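Local coordinates for structural protein (unclassified Rudivirus, PDB 6WQ0), which self-assembles into the helical, filamentous nucleocapsid of a rod-shaped archaeal virus, wrapping around the viral DNA and holding it in the A-form, at a contact of chain A with DNA. Residues are numbered along the deposited sequence; one frame, centred on the assembly and turned at random.

Site 1: a contact of chain A with DNA. Residues 3, 16-17, 20. With nucleotides of chain B; nucleotides of chain C.
Three successive bends, at chi2 -62°, chi3 -85° and chi4 -69°, curl the Lys20 side chain and set its amine between phosphates of both DNA strands. Lys16, one helical turn earlier, does the opposite. Its chain is extended beyond CG and carries the amine out to the phosphates. Lys20 makes the main contact. Lys20 NZ hydrogen-bonds and salt-bridges OP1 of the DA115 phosphate in chain B at 2.6 Å. Lys20 NZ also bonds OP2 of DA180 in chain C at 2.7 Å and OP1 of DT179 in chain C at 2.8 Å. A longer bond, 3.3 Å, joins Lys20 NZ to O3' of DT114, the ester oxygen that leads into the DA115 phosphate. One amine is thus gripped by three phosphates from two strands, which should offset their mutual repulsion. Lys16 takes the other non-bridging oxygen of the DT179 phosphate. Lys16 NZ forms a weak hydrogen bond to OP2 of DT179 at 3.3 Å, while the Lys16 methylenes run past the DA115 C5'. Lys3 reaches toward the same phosphates from the N-terminal segment. Lys3 NZ stays 4.0 Å from OP2 of DA115, a long salt bridge. Trp17 points the other way, to the minor-groove side of chain B. Its indole meets the base-paired DT114 edge-on, with Trp17 CD1 3.5 Å from the DT114 O2 in the ring plane. This contact is not a hydrogen bond. The hydrogen bonds and salt bridges described here go to the DNA backbone, in keeping with binding that does not read sequence. Lys16, Trp17 and Lys20 lie on helix 10-24, the first helix of the chain, and Lys3 lies in the loop segment that precedes it.

Site 2: a contact of chain A with DNA. Residues 8, 13, 16-17. With nucleotides of chain B; nucleotides of chain C.
Arg8 meets the phosphate and Arg13 the sugar of DT116 in chain B, Arg8 from the loop before the first helix of this rudiviral coat protein and Arg13 from the helix itself. Their guanidinium groups do different work. Arg8 reaches across from one strand to the other. Its chain bends at chi2 (90°), and CG and CD pass along OP1 of DT116. Arg8 NE makes a weak hydrogen bond to OP1 of DT116 at 3.1 Å. Beyond it, Arg8 NH2 bonds OP2 of DA178 in chain C at 2.8 Å. The DA178 oxygen lies at the guanidinium edge and in its plane, although the bond is bent, with 116° at the hydrogen. Arg13 instead turns a flat face to the DNA. C2' of the DT116 deoxyribose sits over the centre of the Arg13 guanidinium, 4.0 Å above the plane. The aliphatic part of Arg13 packs on the same nucleotide, with Arg13 CD 3.9 Å from DT116 C4'. The edge of this guanidinium is used within the protein. Arg13 NE donates to the carbonyl oxygen O of Arg8 at 3.1 Å, 161° at the hydrogen. The oxygen lies in the guanidinium plane, but the donor comes from above the Arg8 carbonyl plane. That bond ties the loop carrying Arg8 to the helix and probably holds the Arg13 face turned against the sugar. Lys16 projects between the strands beside Arg8, and Lys16 CD lies 3.7 Å from OP1 of DT116. Its amine also has a long salt bridge, with Lys16 NZ 3.9 Å from OP1 of DA178. Arg8 also comes near this oxygen. Trp17 lies across the chain B backbone from the Lys16 amine, with its CB near O4' of DA115.

Site 1: a contact of chain A with DNA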
# COMPACT_ATOMS: atom_id res chain seq x y z
N LYS A 3 25.03 -59.83 27.66
CA LYS A 3 23.82 -59.10 28.03
C LYS A 3 23.52 -59.16 29.51
O LYS A 3 23.15 -58.15 30.11
CB LYS A 3 22.62 -59.62 27.23
CG LYS A 3 21.40 -58.73 27.31
CD LYS A 3 21.56 -57.49 26.45
CE LYS A 3 20.27 -56.70 26.39
NZ LYS A 3 20.39 -55.50 25.52
N LYS A 16 18.40 -47.21 32.17
CA LYS A 16 18.39 -47.76 30.82
C LYS A 16 16.98 -47.91 30.28
O LYS A 16 16.72 -47.60 29.11
CB LYS A 16 19.13 -49.09 30.77
CG LYS A 16 19.74 -49.36 29.42
CD LYS A 16 20.42 -50.70 29.37
CE LYS A 16 20.96 -50.98 27.99
NZ LYS A 16 21.49 -52.36 27.90
N TRP A 17 16.04 -48.38 31.11
CA TRP A 17 14.66 -48.49 30.67
C TRP A 17 14.09 -47.14 30.29
O TRP A 17 13.40 -47.01 29.28
CB TRP A 17 13.81 -49.14 31.77
CG TRP A 17 12.35 -49.16 31.44
CD1 TRP A 17 11.67 -50.14 30.79
CD2 TRP A 17 11.40 -48.13 31.73
NE1 TRP A 17 10.36 -49.78 30.65
CE2 TRP A 17 10.17 -48.55 31.23
CE3 TRP A 17 11.48 -46.89 32.38
CZ2 TRP A 17 9.02 -47.79 31.35
CZ3 TRP A 17 10.34 -46.13 32.49
CH2 TRP A 17 9.13 -46.58 31.98
N LYS A 20 15.57 -45.92 26.95
CA LYS A 20 15.00 -46.61 25.80
C LYS A 20 13.54 -46.23 25.57
O LYS A 20 13.09 -46.13 24.42
CB LYS A 20 15.13 -48.12 25.98
CG LYS A 20 16.56 -48.61 26.05
CD LYS A 20 17.31 -48.31 24.77
CE LYS A 20 17.11 -49.38 23.73
NZ LYS A 20 17.77 -50.65 24.11
P DT B 114 13.39 -52.16 20.91
OP1 DT B 114 14.29 -51.26 20.19
OP2 DT B 114 13.53 -53.63 20.84
O5' DT B 114 13.37 -51.72 22.45
C5' DT B 114 13.94 -52.55 23.48
C4' DT B 114 13.59 -51.99 24.85
O4' DT B 114 12.20 -52.28 25.16
C3' DT B 114 14.33 -52.58 26.03
O3' DT B 114 15.61 -52.00 26.15
C2' DT B 114 13.43 -52.14 27.17
C1' DT B 114 12.05 -52.37 26.57
N1 DT B 114 11.50 -53.70 26.90
C2 DT B 114 11.05 -53.93 28.18
O2 DT B 114 11.05 -53.10 29.06
N3 DT B 114 10.58 -55.19 28.39
C4 DT B 114 10.50 -56.21 27.49
O4 DT B 114 10.06 -57.31 27.79
C5 DT B 114 11.00 -55.91 26.17
C7 DT B 114 10.99 -56.95 25.10
C6 DT B 114 11.47 -54.68 25.95
P DA B 115 16.88 -52.88 26.60
OP1 DA B 115 18.08 -52.12 26.23
OP2 DA B 115 16.68 -54.24 26.07
O5' DA B 115 16.77 -52.98 28.19
C5' DA B 115 16.55 -51.81 28.98
C4' DA B 115 16.22 -52.19 30.41
O4' DA B 115 14.89 -52.74 30.46
C3' DA B 115 17.09 -53.28 31.00
O3' DA B 115 18.24 -52.71 31.60
C2' DA B 115 16.19 -53.92 32.05
C1' DA B 115 14.80 -53.71 31.48
N9 DA B 115 14.17 -54.91 30.93
C8 DA B 115 14.11 -55.28 29.62
N7 DA B 115 13.46 -56.40 29.42
C5 DA B 115 13.05 -56.78 30.69
C6 DA B 115 12.30 -57.86 31.16
N6 DA B 115 11.82 -58.82 30.36
N1 DA B 115 12.07 -57.94 32.48
C2 DA B 115 12.56 -56.99 33.27
N3 DA B 115 13.27 -55.92 32.94
C4 DA B 115 13.48 -55.87 31.62
P DT C 179 21.53 -50.51 23.85
OP1 DT C 179 20.40 -49.59 24.01
OP2 DT C 179 21.61 -51.72 24.67
O5' DT C 179 21.63 -50.95 22.32
C5' DT C 179 21.56 -50.00 21.28
C4' DT C 179 21.37 -50.68 19.93
O4' DT C 179 22.59 -51.34 19.53
C3' DT C 179 20.35 -51.78 19.91
O3' DT C 179 19.06 -51.24 19.80
C2' DT C 179 20.74 -52.52 18.64
C1' DT C 179 22.27 -52.43 18.68
N1 DT C 179 22.94 -53.66 19.19
C2 DT C 179 23.30 -54.65 18.31
O2 DT C 179 23.10 -54.58 17.11
N3 DT C 179 23.93 -55.71 18.87
C4 DT C 179 24.21 -55.90 20.20
O4 DT C 179 24.78 -56.91 20.61
C5 DT C 179 23.81 -54.83 21.07
C7 DT C 179 24.06 -54.93 22.54
C6 DT C 179 23.20 -53.78 20.53
P DA C 180 17.78 -52.09 20.28
OP1 DA C 180 16.70 -51.73 19.36
OP2 DA C 180 17.64 -51.90 21.73
O5' DA C 180 18.19 -53.61 20.03
C5' DA C 180 17.22 -54.58 19.66
C4' DA C 180 17.72 -55.39 18.48
O4' DA C 180 19.16 -55.42 18.49
C3' DA C 180 17.35 -56.86 18.50
O3' DA C 180 16.04 -57.05 18.05
C2' DA C 180 18.36 -57.40 17.50
C1' DA C 180 19.61 -56.63 17.90
N9 DA C 180 20.44 -57.34 18.86
C8 DA C 180 20.69 -57.01 20.16
N7 DA C 180 21.47 -57.86 20.78
C5 DA C 180 21.75 -58.81 19.82
C6 DA C 180 22.52 -59.98 19.84
N6 DA C 180 23.19 -60.39 20.91
N1 DA C 180 22.59 -60.70 18.71
C2 DA C 180 21.92 -60.28 17.63
N3 DA C 180 21.16 -59.20 17.50
C4 DA C 180 21.12 -58.50 18.63

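Site 2: a contact of chain A with DNA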
# COMPACT_ATOMS: atom_id res chain seq x y z
N ARG A 8 22.88 -55.60 37.60
CA ARG A 8 22.34 -54.26 37.52
C ARG A 8 21.39 -54.01 38.69
O ARG A 8 20.49 -54.81 38.94
CB ARG A 8 21.60 -54.03 36.21
CG ARG A 8 22.43 -53.43 35.10
CD ARG A 8 23.09 -54.50 34.28
NE ARG A 8 23.35 -54.06 32.92
CZ ARG A 8 24.54 -53.68 32.46
NH1 ARG A 8 25.59 -53.70 33.26
NH2 ARG A 8 24.67 -53.31 31.21
N ARG A 13 18.95 -50.28 35.98
CA ARG A 13 17.80 -50.76 35.23
C ARG A 13 16.86 -49.62 34.88
O ARG A 13 16.37 -49.53 33.75
CB ARG A 13 17.05 -51.82 36.04
CG ARG A 13 17.80 -53.09 36.30
CD ARG A 13 16.89 -54.10 36.93
NE ARG A 13 17.60 -55.09 37.71
CZ ARG A 13 17.04 -56.18 38.21
NH1 ARG A 13 15.76 -56.42 37.99
NH2 ARG A 13 17.75 -57.04 38.91
N LYS A 16 18.40 -47.21 32.17
CA LYS A 16 18.39 -47.76 30.82
C LYS A 16 16.98 -47.91 30.28
O LYS A 16 16.72 -47.60 29.11
CB LYS A 16 19.13 -49.09 30.77
CG LYS A 16 19.74 -49.36 29.42
CD LYS A 16 20.42 -50.70 29.37
CE LYS A 16 20.96 -50.98 27.99
NZ LYS A 16 21.49 -52.36 27.90
N TRP A 17 16.04 -48.38 31.11
CA TRP A 17 14.66 -48.49 30.67
C TRP A 17 14.09 -47.14 30.29
O TRP A 17 13.40 -47.01 29.28
CB TRP A 17 13.81 -49.14 31.77
CG TRP A 17 12.35 -49.16 31.44
CD1 TRP A 17 11.67 -50.14 30.79
CD2 TRP A 17 11.40 -48.13 31.73
NE1 TRP A 17 10.36 -49.78 30.65
CE2 TRP A 17 10.17 -48.55 31.23
CE3 TRP A 17 11.48 -46.89 32.38
CZ2 TRP A 17 9.02 -47.79 31.35
CZ3 TRP A 17 10.34 -46.13 32.49
CH2 TRP A 17 9.13 -46.58 31.98
P DA B 115 16.88 -52.88 26.60
OP1 DA B 115 18.08 -52.12 26.23
OP2 DA B 115 16.68 -54.24 26.07
O5' DA B 115 16.77 -52.98 28.19
C5' DA B 115 16.55 -51.81 28.98
C4' DA B 115 16.22 -52.19 30.41
O4' DA B 115 14.89 -52.74 30.46
C3' DA B 115 17.09 -53.28 31.00
O3' DA B 115 18.24 -52.71 31.60
C2' DA B 115 16.19 -53.92 32.05
C1' DA B 115 14.80 -53.71 31.48
N9 DA B 115 14.17 -54.91 30.93
C8 DA B 115 14.11 -55.28 29.62
N7 DA B 115 13.46 -56.40 29.42
C5 DA B 115 13.05 -56.78 30.69
C6 DA B 115 12.30 -57.86 31.16
N6 DA B 115 11.82 -58.82 30.36
N1 DA B 115 12.07 -57.94 32.48
C2 DA B 115 12.56 -56.99 33.27
N3 DA B 115 13.27 -55.92 32.94
C4 DA B 115 13.48 -55.87 31.62
P DT B 116 19.49 -53.64 31.97
OP1 DT B 116 20.56 -52.74 32.43
OP2 DT B 116 19.72 -54.53 30.82
O5' DT B 116 18.98 -54.52 33.19
C5' DT B 116 19.18 -55.92 33.19
C4' DT B 116 18.29 -56.59 34.23
O4' DT B 116 17.01 -56.89 33.64
C3' DT B 116 18.80 -57.92 34.73
O3' DT B 116 19.62 -57.70 35.86
C2' DT B 116 17.53 -58.69 35.09
C1' DT B 116 16.43 -57.99 34.29
N1 DT B 116 15.76 -58.85 33.26
C2 DT B 116 14.92 -59.87 33.65
O2 DT B 116 14.70 -60.15 34.81
N3 DT B 116 14.36 -60.57 32.63
C4 DT B 116 14.54 -60.36 31.28
O4 DT B 116 13.98 -61.05 30.44
C5 DT B 116 15.42 -59.28 30.94
C7 DT B 116 15.70 -58.96 29.50
C6 DT B 116 15.98 -58.58 31.93
P DA C 178 25.60 -51.23 28.53
OP1 DA C 178 24.64 -50.44 29.31
OP2 DA C 178 25.70 -52.68 28.71
O5' DA C 178 25.36 -50.97 26.97
C5' DA C 178 24.93 -49.71 26.52
C4' DA C 178 25.09 -49.58 25.01
O4' DA C 178 26.35 -50.13 24.60
C3' DA C 178 24.09 -50.35 24.18
O3' DA C 178 22.87 -49.68 24.11
C2' DA C 178 24.80 -50.34 22.83
C1' DA C 178 26.24 -50.56 23.25
N9 DA C 178 26.67 -51.94 23.14
C8 DA C 178 27.02 -52.79 24.15
N7 DA C 178 27.35 -53.98 23.74
C5 DA C 178 27.21 -53.91 22.37
C6 DA C 178 27.41 -54.85 21.34
N6 DA C 178 27.82 -56.10 21.55
N1 DA C 178 27.17 -54.45 20.08
C2 DA C 178 26.77 -53.20 19.87
N3 DA C 178 26.55 -52.24 20.74
C4 DA C 178 26.79 -52.66 21.99
P DT C 179 21.53 -50.51 23.85
OP1 DT C 179 20.40 -49.59 24.01
OP2 DT C 179 21.61 -51.72 24.67
O5' DT C 179 21.63 -50.95 22.32
C5' DT C 179 21.56 -50.00 21.28
C4' DT C 179 21.37 -50.68 19.93
O4' DT C 179 22.59 -51.34 19.53
C3' DT C 179 20.35 -51.78 19.91
O3' DT C 179 19.06 -51.24 19.80
C2' DT C 179 20.74 -52.52 18.64
C1' DT C 179 22.27 -52.43 18.68
N1 DT C 179 22.94 -53.66 19.19
C2 DT C 179 23.30 -54.65 18.31
O2 DT C 179 23.10 -54.58 17.11
N3 DT C 179 23.93 -55.71 18.87
C4 DT C 179 24.21 -55.90 20.20
O4 DT C 179 24.78 -56.91 20.61
C5 DT C 179 23.81 -54.83 21.07
C7 DT C 179 24.06 -54.93 22.54
C6 DT C 179 23.20 -53.78 20.53

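Site 1 and site 2 are neighbouring stretches of one DNA-binding surface. The centres of their C-alpha atoms are about 5 Å apart. Both use helix 10-24 and share Lys16 and Trp17. Site 1 extends along the helix to Lys20, and site 2 extends the other way, to Arg13. Both sites also draw on the segment before the helix, site 1 through Lys3 and site 2 through Arg8. Together they follow consecutive phosphates, 115 to 116 on chain B and 178 to 180 on chain C. Repetition of this surface in each copy would let the 46 subunits of the deposited assembly coat the duplex continuously.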